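PDB 3L22: SusD superfamily protein from Bacteroides fragilis, which probably binds sugars at the outer membrane as a SusD-family protein, and carries bound zinc ions in the crystal. Local coordinates for residues Tyr327-Leu332 / Asn383-Glu388. Residues are numbered along the deposited sequence; the frame is centred on the assembly and turned at random.
Sequences YAETLL and NEKRLE. With EDO (1,2-ethanediol), chain B; EDO (1,2-ethanediol), chain C.
Leu332 sits against the backbone of the facing helix at Lys385. Its CD1 is 3.5 Å from Lys385 CA, and the same methyl also meets Lys385 N and Glu384 C. With CG anti to the carbonyl carbon (chi1 -69°), Leu332 sends both methyls to the facing helix. CD1 presses on the helix backbone and reaches Glu388 CB. CD2 meets the CB and CG of Glu384, whose side chain runs across the leucine at about a right angle. One turn earlier, Ala328 CB touches the carboxylate end of Glu388, 3.7 Å from OE2. That carboxylate is buried, and arginines outside the pair hold it: Arg298 at OE1, Arg326 and Arg358 at OE2. The Glu384 carboxylate makes salt bridges to Arg298 and Arg356.

Segments 327-332 and 383-388, parts of helices 327-339 and 374-388, run antiparallel at 170°, their axes 10.6 Å apart at closest approach. This antiparallel helix pair packs in the SusD-family part of the chain, a family grouped with TPR-like helical repeats. Helix 345-359 touches both Leu331 and Glu388.

On the side of Lys385 and Glu329 direct contacts are fewer, and the polar ends meet through small molecules. Lys385 bends at chi2 (89°), and its CD passes Leu332 CB at 4.0 Å. Beyond it, CE lies 3.8 Å from Glu329 CG. The charged ends stay apart, with Lys385 NZ 4.8 Å from Glu329 OE2. O1 of an ethanediol, probably from the crystallisation liquor, lies between them. It accepts a bond from Lys385 NZ at 2.6 Å and lies equally close to Glu329 OE2, where the bond is not settled because the same proton could go elsewhere. Salt bridges to Asp333 and Asp398 also hold NZ, while Arg209 pairs with Glu329 OE2. A water bridges Leu332 O and Lys385 NZ through two weak bonds.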
loop_
_atom_site.group_PDB
_atom_site.type_symbol
_atom_site.label_atom_id
_atom_site.label_comp_id
_atom_site.label_asym_id
_atom_site.label_seq_id
_atom_site.Cartn_x
_atom_site.Cartn_y
_atom_site.Cartn_z
ATOM N N TYR A 327 -11.855 0.338 -5.314
ATOM C CA TYR A 327 -12.655 -0.835 -5.628
ATOM C C TYR A 327 -12.138 -1.715 -6.775
ATOM O O TYR A 327 -12.404 -2.912 -6.770
ATOM C CB TYR A 327 -14.111 -0.419 -5.859
ATOM C CG TYR A 327 -15.096 -1.558 -5.967
ATOM C CD1 TYR A 327 -15.205 -2.528 -4.975
ATOM C CD2 TYR A 327 -15.964 -1.634 -7.052
ATOM C CE1 TYR A 327 -16.086 -3.590 -5.113
ATOM C CE2 TYR A 327 -16.887 -2.667 -7.177
ATOM C CZ TYR A 327 -16.945 -3.628 -6.207
ATOM O OH TYR A 327 -17.867 -4.613 -6.352
ATOM N N ALA A 328 -11.436 -1.170 -7.767
ATOM C CA ALA A 328 -10.823 -2.038 -8.765
ATOM C C ALA A 328 -9.875 -3.026 -8.091
ATOM O O ALA A 328 -9.738 -4.158 -8.567
ATOM C CB ALA A 328 -10.091 -1.252 -9.862
ATOM N N GLU A 329 -9.214 -2.624 -7.003
ATOM C CA GLU A 329 -8.360 -3.540 -6.268
ATOM C C GLU A 329 -9.174 -4.676 -5.607
ATOM O O GLU A 329 -8.761 -5.861 -5.635
ATOM C CB GLU A 329 -7.510 -2.850 -5.193
ATOM C CG GLU A 329 -6.347 -3.749 -4.742
ATOM C CD GLU A 329 -5.780 -3.364 -3.394
ATOM O OE1 GLU A 329 -5.755 -2.129 -3.070
ATOM O OE2 GLU A 329 -5.370 -4.297 -2.650
ATOM N N THR A 330 -10.295 -4.306 -4.991
ATOM C CA THR A 330 -11.196 -5.290 -4.384
ATOM C C THR A 330 -11.475 -6.396 -5.403
ATOM O O THR A 330 -11.333 -7.569 -5.102
ATOM C CB THR A 330 -12.522 -4.668 -3.973
ATOM O OG1 THR A 330 -12.294 -3.454 -3.229
ATOM C CG2 THR A 330 -13.412 -5.694 -3.177
ATOM N N LEU A 331 -11.835 -6.003 -6.616
ATOM C CA LEU A 331 -12.213 -6.954 -7.672
ATOM C C LEU A 331 -11.049 -7.825 -8.179
ATOM O O LEU A 331 -11.209 -9.037 -8.332
ATOM C CB LEU A 331 -12.878 -6.183 -8.839
ATOM C CG LEU A 331 -14.236 -5.501 -8.507
ATOM C CD1 LEU A 331 -14.739 -4.652 -9.671
ATOM C CD2 LEU A 331 -15.314 -6.499 -8.086
ATOM N N LEU A 332 -9.907 -7.209 -8.445
ATOM C CA LEU A 332 -8.765 -7.947 -8.918
ATOM C C LEU A 332 -8.147 -8.815 -7.826
ATOM O O LEU A 332 -7.657 -9.880 -8.129
ATOM C CB LEU A 332 -7.711 -7.015 -9.546
ATOM C CG LEU A 332 -8.034 -6.335 -10.874
ATOM C CD1 LEU A 332 -6.857 -5.452 -11.323
ATOM C CD2 LEU A 332 -8.447 -7.340 -11.975
ATOM N N ASN A 383 -1.285 -9.318 -14.625
ATOM C CA ASN A 383 -1.019 -8.249 -15.569
ATOM C C ASN A 383 -2.041 -7.112 -15.480
ATOM O O ASN A 383 -1.663 -5.960 -15.532
ATOM C CB ASN A 383 -0.971 -8.776 -17.002
ATOM C CG ASN A 383 0.317 -9.509 -17.311
ATOM O OD1 ASN A 383 1.358 -9.248 -16.702
ATOM N ND2 ASN A 383 0.252 -10.433 -18.257
ATOM N N GLU A 384 -3.314 -7.443 -15.327
ATOM C CA GLU A 384 -4.335 -6.412 -15.145
ATOM C C GLU A 384 -4.068 -5.552 -13.902
ATOM O O GLU A 384 -4.199 -4.328 -13.928
ATOM C CB GLU A 384 -5.735 -7.031 -15.082
ATOM C CG GLU A 384 -6.864 -6.049 -15.465
ATOM C CD GLU A 384 -6.878 -5.675 -16.953
ATOM O OE1 GLU A 384 -6.539 -6.521 -17.827
ATOM O OE2 GLU A 384 -7.292 -4.540 -17.249
ATOM N N LYS A 385 -3.671 -6.209 -12.825
ATOM C CA LYS A 385 -3.329 -5.549 -11.569
ATOM C C LYS A 385 -2.097 -4.631 -11.775
ATOM O O LYS A 385 -2.067 -3.517 -11.286
ATOM C CB LYS A 385 -3.062 -6.622 -10.510
ATOM C CG LYS A 385 -2.792 -6.116 -9.094
ATOM C CD LYS A 385 -4.054 -5.962 -8.296
ATOM C CE LYS A 385 -3.776 -5.592 -6.821
ATOM N NZ LYS A 385 -3.148 -6.735 -6.122
ATOM N N ARG A 386 -1.123 -5.077 -12.568
ATOM C CA ARG A 386 0.062 -4.274 -12.869
ATOM C C ARG A 386 -0.290 -2.971 -13.603
ATOM O O ARG A 386 0.236 -1.882 -13.266
ATOM C CB ARG A 386 1.065 -5.112 -13.678
ATOM C CG ARG A 386 1.743 -6.193 -12.861
ATOM C CD ARG A 386 2.599 -7.110 -13.720
ATOM N NE ARG A 386 3.791 -6.418 -14.194
ATOM C CZ ARG A 386 4.753 -6.971 -14.921
ATOM N NH1 ARG A 386 4.680 -8.248 -15.313
ATOM N NH2 ARG A 386 5.788 -6.237 -15.297
ATOM N N LEU A 387 -1.197 -3.070 -14.565
ATOM C CA LEU A 387 -1.623 -1.898 -15.345
ATOM C C LEU A 387 -2.583 -1.015 -14.547
ATOM O O LEU A 387 -2.395 0.193 -14.461
ATOM C CB LEU A 387 -2.241 -2.315 -16.693
ATOM C CG LEU A 387 -2.797 -1.202 -17.600
ATOM C CD1 LEU A 387 -1.690 -0.190 -17.949
ATOM C CD2 LEU A 387 -3.428 -1.759 -18.878
ATOM N N GLU A 388 -3.586 -1.612 -13.943
ATOM C CA GLU A 388 -4.504 -0.836 -13.119
ATOM C C GLU A 388 -3.789 -0.053 -12.005
ATOM O O GLU A 388 -4.185 1.074 -11.762
ATOM C CB GLU A 388 -5.585 -1.732 -12.528
ATOM C CG GLU A 388 -6.788 -1.012 -11.878
ATOM C CD GLU A 388 -7.737 -0.339 -12.862
ATOM O OE1 GLU A 388 -7.915 -0.822 -14.016
ATOM O OE2 GLU A 388 -8.318 0.691 -12.458
HETATM C C1 EDO B . -2.755 -6.538 -2.923
HETATM O O1 EDO B . -3.385 -5.614 -3.785
HETATM C C2 EDO B . -1.379 -6.062 -2.429
HETATM O O2 EDO B . -0.850 -7.219 -1.708
HETATM C C1 EDO C . -18.931 -9.253 -5.213
HETATM O O1 EDO C . -19.247 -10.052 -4.063
HETATM C C2 EDO C . -17.440 -8.912 -5.281
HETATM O O2 EDO C . -17.087 -7.494 -5.216
HETATM O O HOH W 1 -4.532 -9.454 -7.507
#